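Local coordinates for aromatic amino acid aminotransferase I (Candida albicans WO-1, PDB 6HNU), which probably transfers the amino group of aromatic L-amino acids to 2-oxoglutarate, using pyridoxal 5'-phosphate as cofactor, to yield aromatic oxo-acids and L-glutamate, at residues Y211-G216 with E247-L252; I243-P248 with P281-L286. All coordinates share one frame; numbering follows the deposited sequence.

Contact 1. Residues Y211-G216 with E247-L252. With PLP (pyridoxal-5'-phosphate), chain I.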
loop_
_atom_site.group_PDB
_atom_site.type_symbol
_atom_site.label_atom_id
_atom_site.label_comp_id
_atom_site.label_asym_id
_atom_site.label_seq_id
_atom_site.Cartn_x
_atom_site.Cartn_y
_atom_site.Cartn_z
ATOM N N TYR B 211 -15.099 15.341 -5.099
ATOM C CA TYR B 211 -14.729 13.949 -5.431
ATOM C C TYR B 211 -15.750 13.475 -6.457
ATOM O O TYR B 211 -16.921 13.420 -6.120
ATOM C CB TYR B 211 -14.710 13.078 -4.159
ATOM C CG TYR B 211 -14.601 11.591 -4.400
ATOM C CD1 TYR B 211 -13.432 11.031 -4.891
ATOM C CD2 TYR B 211 -15.672 10.744 -4.174
ATOM C CE1 TYR B 211 -13.326 9.684 -5.165
ATOM C CE2 TYR B 211 -15.597 9.384 -4.430
ATOM C CZ TYR B 211 -14.420 8.858 -4.944
ATOM O OH TYR B 211 -14.350 7.531 -5.207
ATOM N N THR B 212 -15.306 13.125 -7.662
ATOM C CA THR B 212 -16.176 12.719 -8.772
ATOM C C THR B 212 -15.644 11.453 -9.427
ATOM O O THR B 212 -14.477 11.403 -9.836
ATOM C CB THR B 212 -16.424 13.885 -9.747
ATOM O OG1 THR B 212 -17.266 13.410 -10.785
ATOM C CG2 THR B 212 -15.180 14.463 -10.387
ATOM N N ILE B 213 -16.523 10.485 -9.599
ATOM C CA ILE B 213 -16.239 9.329 -10.491
ATOM C C ILE B 213 -16.934 9.658 -11.802
ATOM O O ILE B 213 -18.050 9.157 -12.043
ATOM C CB ILE B 213 -16.736 8.035 -9.828
ATOM C CG1 ILE B 213 -16.289 7.941 -8.369
ATOM C CG2 ILE B 213 -16.295 6.833 -10.632
ATOM C CD1 ILE B 213 -17.126 7.024 -7.499
ATOM N N CYS B 214 -16.314 10.502 -12.635
ATOM C CA CYS B 214 -17.095 11.253 -13.616
ATOM C C CYS B 214 -17.378 10.395 -14.855
ATOM O O CYS B 214 -18.280 10.771 -15.583
ATOM C CB CYS B 214 -16.449 12.589 -13.916
ATOM S SG CYS B 214 -14.683 12.507 -14.263
ATOM N N THR B 215 -16.632 9.314 -15.086
ATOM C CA THR B 215 -16.819 8.385 -16.226
ATOM C C THR B 215 -17.281 7.013 -15.732
ATOM O O THR B 215 -16.503 6.314 -15.054
ATOM C CB THR B 215 -15.550 8.273 -17.079
ATOM O OG1 THR B 215 -15.064 9.600 -17.306
ATOM C CG2 THR B 215 -15.817 7.583 -18.396
ATOM N N GLY B 216 -18.501 6.596 -16.069
ATOM C CA GLY B 216 -18.996 5.283 -15.610
ATOM C C GLY B 216 -19.235 5.320 -14.102
ATOM O O GLY B 216 -18.813 4.358 -13.369
ATOM N N GLU B 247 -10.944 7.807 -11.528
ATOM C CA GLU B 247 -11.323 7.469 -12.912
ATOM C C GLU B 247 -10.822 6.080 -13.275
ATOM O O GLU B 247 -10.263 5.894 -14.357
ATOM C CB GLU B 247 -10.786 8.599 -13.782
ATOM C CG GLU B 247 -11.703 9.795 -13.782
ATOM C CD GLU B 247 -12.965 9.481 -14.583
ATOM O OE1 GLU B 247 -13.001 9.857 -15.774
ATOM O OE2 GLU B 247 -13.924 8.888 -14.010
ATOM N N PRO B 248 -11.145 5.034 -12.494
ATOM C CA PRO B 248 -10.735 3.673 -12.870
ATOM C C PRO B 248 -11.495 3.146 -14.105
ATOM O O PRO B 248 -11.013 2.226 -14.768
ATOM C CB PRO B 248 -11.041 2.862 -11.622
ATOM C CG PRO B 248 -12.245 3.599 -11.022
ATOM C CD PRO B 248 -12.029 5.066 -11.317
ATOM N N TYR B 249 -12.623 3.751 -14.454
ATOM C CA TYR B 249 -13.496 3.237 -15.535
ATOM C C TYR B 249 -13.334 4.081 -16.805
ATOM O O TYR B 249 -14.110 3.888 -17.738
ATOM C CB TYR B 249 -14.962 3.240 -15.088
ATOM C CG TYR B 249 -15.264 2.564 -13.776
ATOM C CD1 TYR B 249 -15.076 1.207 -13.598
ATOM C CD2 TYR B 249 -15.749 3.287 -12.709
ATOM C CE1 TYR B 249 -15.377 0.580 -12.401
ATOM C CE2 TYR B 249 -16.080 2.680 -11.516
ATOM C CZ TYR B 249 -15.886 1.325 -11.351
ATOM O OH TYR B 249 -16.198 0.683 -10.180
ATOM N N TYR B 250 -12.356 5.001 -16.861
ATOM C CA TYR B 250 -12.192 5.911 -18.011
ATOM C C TYR B 250 -12.124 5.132 -19.324
ATOM O O TYR B 250 -12.692 5.581 -20.294
ATOM C CB TYR B 250 -10.932 6.770 -17.886
ATOM C CG TYR B 250 -10.851 7.838 -18.948
ATOM C CD1 TYR B 250 -11.594 9.005 -18.846
ATOM C CD2 TYR B 250 -10.020 7.688 -20.045
ATOM C CE1 TYR B 250 -11.511 10.004 -19.790
ATOM C CE2 TYR B 250 -9.932 8.672 -21.011
ATOM C CZ TYR B 250 -10.685 9.819 -20.895
ATOM O OH TYR B 250 -10.611 10.781 -21.825
ATOM N N PHE B 251 -11.503 3.966 -19.362
ATOM C CA PHE B 251 -11.295 3.230 -20.628
ATOM C C PHE B 251 -12.405 2.183 -20.781
ATOM O O PHE B 251 -12.286 1.312 -21.652
ATOM C CB PHE B 251 -9.846 2.730 -20.708
ATOM C CG PHE B 251 -8.891 3.837 -21.067
ATOM C CD1 PHE B 251 -9.076 4.575 -22.230
ATOM C CD2 PHE B 251 -7.882 4.216 -20.201
ATOM C CE1 PHE B 251 -8.241 5.632 -22.538
ATOM C CE2 PHE B 251 -7.053 5.295 -20.508
ATOM C CZ PHE B 251 -7.229 5.987 -21.683
ATOM N N LEU B 252 -13.487 2.278 -19.978
ATOM C CA LEU B 252 -14.716 1.493 -20.236
ATOM C C LEU B 252 -15.722 2.401 -20.942
ATOM O O LEU B 252 -16.916 2.039 -20.982
ATOM C CB LEU B 252 -15.284 0.932 -18.927
ATOM C CG LEU B 252 -14.299 0.110 -18.094
ATOM C CD1 LEU B 252 -15.002 -0.579 -16.948
ATOM C CD2 LEU B 252 -13.568 -0.916 -18.942
HETATM N N1 PLP I . -12.588 4.037 -7.104
HETATM C C2 PLP I . -13.823 3.719 -7.500
HETATM C C2A PLP I . -14.830 4.805 -7.644
HETATM C C3 PLP I . -14.180 2.399 -7.771
HETATM O O3 PLP I . -15.480 2.135 -8.106
HETATM C C4 PLP I . -13.215 1.386 -7.603
HETATM C C4A PLP I . -13.575 -0.008 -7.851
HETATM C C5 PLP I . -11.913 1.742 -7.224
HETATM C C6 PLP I . -11.661 3.065 -6.963
HETATM C C5A PLP I . -10.852 0.703 -6.955
HETATM O O4P PLP I . -9.597 1.067 -7.592
HETATM P P PLP I . -8.273 0.287 -7.408
HETATM O O1P PLP I . -7.382 1.004 -8.397
HETATM O O2P PLP I . -8.573 -1.195 -7.770
HETATM O O3P PLP I . -7.839 0.442 -5.952
HETATM O O HOH W 1 -14.097 6.207 -13.906
#
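Thr215 and Glu247 form the tight half of this contact, their side chains crossing at about a right angle. Thr215 OG1 donates to Glu247 OE1 over 2.6 Å, on the syn lone pair. Glu247 OE2 takes the backbone N-H of Thr215, with Thr215 N 2.9 Å away, on its syn side and 21° out of the carboxylate plane. The glutamate chain folds at its second torsion (chi2 -72°), which turns CD back toward the loop 213-216. Two bonds to one residue would fix the rotation of the carboxylate, and Cys214 SG lies 3.5 Å from Glu247 OE1. A water donates to Thr215 O and Glu247 OE2 and accepts from Tyr249 N at 2.9 Å, joining two backbone groups to the carboxylate. Tyr249 lies close to the carbonyl oxygens of Thr215 and Gly216, its CD2 3.3 Å from Gly216 O. Looser is the pair Ile213 CG2 and Tyr249 CD2, 4.1 Å apart at the ring edge. Tyr249 OH is hydrogen-bonded to PLP O3 at 2.6 Å, while Ile213 CD1 packs on PLP C2A. Segments at the ends of neighbouring parallel strands, one carrying a tyrosine to the cofactor O3, thus line part of the pyridoxal pocket characteristic of this aminotransferase family.

Contact 2. Residues I243-P248 with P281-L286. With PLP (pyridoxal-5'-phosphate), chain I.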
loop_
_atom_site.group_PDB
_atom_site.type_symbol
_atom_site.label_atom_id
_atom_site.label_comp_id
_atom_site.label_asym_id
_atom_site.label_seq_id
_atom_site.Cartn_x
_atom_site.Cartn_y
_atom_site.Cartn_z
ATOM N N ILE B 243 -10.563 19.467 -7.858
ATOM C CA ILE B 243 -11.436 18.369 -8.331
ATOM C C ILE B 243 -10.592 17.111 -8.286
ATOM O O ILE B 243 -9.492 17.109 -8.884
ATOM C CB ILE B 243 -12.017 18.634 -9.736
ATOM C CG1 ILE B 243 -13.002 19.801 -9.754
ATOM C CG2 ILE B 243 -12.628 17.366 -10.315
ATOM C CD1 ILE B 243 -13.340 20.282 -11.148
ATOM N N ILE B 244 -11.107 16.096 -7.605
ATOM C CA ILE B 244 -10.439 14.789 -7.545
ATOM C C ILE B 244 -11.283 13.893 -8.431
ATOM O O ILE B 244 -12.422 13.589 -8.045
ATOM C CB ILE B 244 -10.330 14.268 -6.094
ATOM C CG1 ILE B 244 -9.791 15.293 -5.092
ATOM C CG2 ILE B 244 -9.576 12.951 -6.069
ATOM C CD1 ILE B 244 -8.410 15.897 -5.393
ATOM N N GLU B 245 -10.708 13.475 -9.547
ATOM C CA GLU B 245 -11.399 12.648 -10.549
ATOM C C GLU B 245 -10.822 11.244 -10.347
ATOM O O GLU B 245 -9.669 10.950 -10.708
ATOM C CB GLU B 245 -11.416 13.216 -11.987
ATOM C CG GLU B 245 -10.087 13.290 -12.737
ATOM C CD GLU B 245 -10.165 13.770 -14.182
ATOM O OE1 GLU B 245 -11.293 13.788 -14.754
ATOM O OE2 GLU B 245 -9.060 14.004 -14.809
ATOM N N ASP B 246 -11.645 10.409 -9.748
ATOM C CA ASP B 246 -11.329 9.006 -9.467
ATOM C C ASP B 246 -11.850 8.213 -10.653
ATOM O O ASP B 246 -13.059 7.994 -10.764
ATOM C CB ASP B 246 -11.891 8.601 -8.113
ATOM C CG ASP B 246 -11.677 7.164 -7.756
ATOM O OD1 ASP B 246 -10.903 6.446 -8.489
ATOM O OD2 ASP B 246 -12.289 6.760 -6.734
ATOM N N GLU B 247 -10.944 7.807 -11.528
ATOM C CA GLU B 247 -11.323 7.469 -12.912
ATOM C C GLU B 247 -10.822 6.080 -13.275
ATOM O O GLU B 247 -10.263 5.894 -14.357
ATOM C CB GLU B 247 -10.786 8.599 -13.782
ATOM C CG GLU B 247 -11.703 9.795 -13.782
ATOM C CD GLU B 247 -12.965 9.481 -14.583
ATOM O OE1 GLU B 247 -13.001 9.857 -15.774
ATOM O OE2 GLU B 247 -13.924 8.888 -14.010
ATOM N N PRO B 248 -11.145 5.034 -12.494
ATOM C CA PRO B 248 -10.735 3.673 -12.870
ATOM C C PRO B 248 -11.495 3.146 -14.105
ATOM O O PRO B 248 -11.013 2.226 -14.768
ATOM C CB PRO B 248 -11.041 2.862 -11.622
ATOM C CG PRO B 248 -12.245 3.599 -11.022
ATOM C CD PRO B 248 -12.029 5.066 -11.317
ATOM N N PRO B 281 -13.450 14.468 -22.840
ATOM C CA PRO B 281 -12.380 15.197 -22.153
ATOM C C PRO B 281 -12.379 14.927 -20.636
ATOM O O PRO B 281 -13.427 15.027 -20.006
ATOM C CB PRO B 281 -12.715 16.668 -22.422
ATOM C CG PRO B 281 -14.168 16.620 -22.807
ATOM C CD PRO B 281 -14.305 15.360 -23.626
ATOM N N SER B 282 -11.203 14.634 -20.092
ATOM C CA SER B 282 -10.960 14.536 -18.629
ATOM C C SER B 282 -10.993 15.935 -18.011
ATOM O O SER B 282 -10.819 16.953 -18.737
ATOM C CB SER B 282 -9.619 13.907 -18.339
ATOM O OG SER B 282 -8.591 14.731 -18.906
ATOM N N PHE B 283 -11.163 16.001 -16.687
ATOM C CA PHE B 283 -10.937 17.266 -15.957
ATOM C C PHE B 283 -9.461 17.660 -16.093
ATOM O O PHE B 283 -9.189 18.908 -16.259
ATOM C CB PHE B 283 -11.389 17.207 -14.513
ATOM C CG PHE B 283 -12.873 17.282 -14.351
ATOM C CD1 PHE B 283 -13.523 18.503 -14.447
ATOM C CD2 PHE B 283 -13.608 16.124 -14.119
ATOM C CE1 PHE B 283 -14.893 18.577 -14.284
ATOM C CE2 PHE B 283 -14.971 16.197 -13.937
ATOM C CZ PHE B 283 -15.616 17.431 -14.018
ATOM N N ILE B 284 -8.513 16.706 -16.094
ATOM C CA ILE B 284 -7.091 17.127 -16.315
ATOM C C ILE B 284 -6.976 17.858 -17.662
ATOM O O ILE B 284 -6.210 18.845 -17.696
ATOM C CB ILE B 284 -6.166 15.889 -16.285
ATOM C CG1 ILE B 284 -5.994 15.310 -14.878
ATOM C CG2 ILE B 284 -4.819 16.166 -16.949
ATOM C CD1 ILE B 284 -5.265 16.220 -13.938
ATOM N N SER B 285 -7.612 17.372 -18.725
ATOM C CA SER B 285 -7.526 18.008 -20.072
ATOM C C SER B 285 -8.039 19.452 -20.000
ATOM O O SER B 285 -7.529 20.295 -20.786
ATOM C CB SER B 285 -8.189 17.223 -21.159
ATOM O OG SER B 285 -9.605 17.381 -21.150
ATOM N N LEU B 286 -8.959 19.767 -19.081
ATOM C CA LEU B 286 -9.575 21.106 -18.962
ATOM C C LEU B 286 -8.772 21.994 -18.020
ATOM O O LEU B 286 -9.148 23.161 -17.844
ATOM C CB LEU B 286 -11.002 20.955 -18.419
ATOM C CG LEU B 286 -11.972 20.188 -19.324
ATOM C CD1 LEU B 286 -13.368 20.098 -18.695
ATOM C CD2 LEU B 286 -12.079 20.868 -20.683
HETATM N N1 PLP I . -12.588 4.037 -7.104
HETATM C C2 PLP I . -13.823 3.719 -7.500
HETATM C C2A PLP I . -14.830 4.805 -7.644
HETATM C C3 PLP I . -14.180 2.399 -7.771
HETATM O O3 PLP I . -15.480 2.135 -8.106
HETATM C C4 PLP I . -13.215 1.386 -7.603
HETATM C C4A PLP I . -13.575 -0.008 -7.851
HETATM C C5 PLP I . -11.913 1.742 -7.224
HETATM C C6 PLP I . -11.661 3.065 -6.963
HETATM C C5A PLP I . -10.852 0.703 -6.955
HETATM O O4P PLP I . -9.597 1.067 -7.592
HETATM P P PLP I . -8.273 0.287 -7.408
HETATM O O1P PLP I . -7.382 1.004 -8.397
HETATM O O2P PLP I . -8.573 -1.195 -7.770
HETATM O O3P PLP I . -7.839 0.442 -5.952
#
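Glu245 sends CG into the cleft between its backbone N and carbonyl carbon (chi1 68°), and the chain is extended beyond it (chi2 176°), which carries CD out to the backbone of Phe283 and Ile284. On the other side Phe283 CG lies anti to the carbonyl carbon, beside the backbone N. Each carboxylate oxygen takes one backbone N-H: Phe283 N donates to Glu245 OE1 at 2.9 Å, and Ile284 N to Glu245 OE2 at 3.0 Å. Both bonds are fairly straight (155° at the hydrogen), and both donors come from above the carboxylate plane. With two consecutive amides gripping it, the group has little freedom to rotate. These amides belong to the first turn of the short, weakly bonded helix 283-286, whose N-terminal end would be expected to favour the negative charge. Ser282 is the N-cap, its OG accepting from Ser285 N at 2.8 Å.

Strand 242-246 belongs to the large mixed sheet of the fold-type-I PLP enzymes, and the helix 283-286 comes just before its parallel neighbour, strand 292-297. The residue after Glu245 serves the cofactor, with Asp246 OD2 2.8 Å from PLP N1, the pyridine-nitrogen aspartate familiar from this family.

Next to the polar grip lies an apolar one. Ile243 CG2 sits over one face of the Phe283 ring, offset toward the rim and 4.2 Å from the ring centroid, a CH-pi contact. Ile243 CD1 reaches Phe283 CD1 at 3.8 Å. Glu245 OE1 meets the same ring at its edge, 3.3 Å from Phe283 CD2. The other carboxylate oxygen, Glu245 OE2, also has a charged partner, Arg294 of strand 292-297, in a salt bridge.

In the fold
Contacts 1 and 2 share Glu247 and Pro248, and their centres lie about 8 Å apart. Strands 209-212 and 242-246 are parallel neighbours in the large sheet, joined here by Thr212 N to Ile244 O at 2.9 Å. Cys214 SG of contact 1 lies near both carboxylates, packed 3.7 Å from Glu245 OE1. Both contacts converge on PLP at different points: Tyr249 in contact 1 addresses the ring substituent O3, whereas Asp246 in contact 2 addresses the ring nitrogen N1. A cross-link ties these halves together, since Tyr211 OH lies 2.7 Å from Asp246 OD2 as a probable hydrogen bond, consistent with Tyr211, itself a pocket residue, helping to orient the aspartate. Tyr249 also touches the bound phenylalanine.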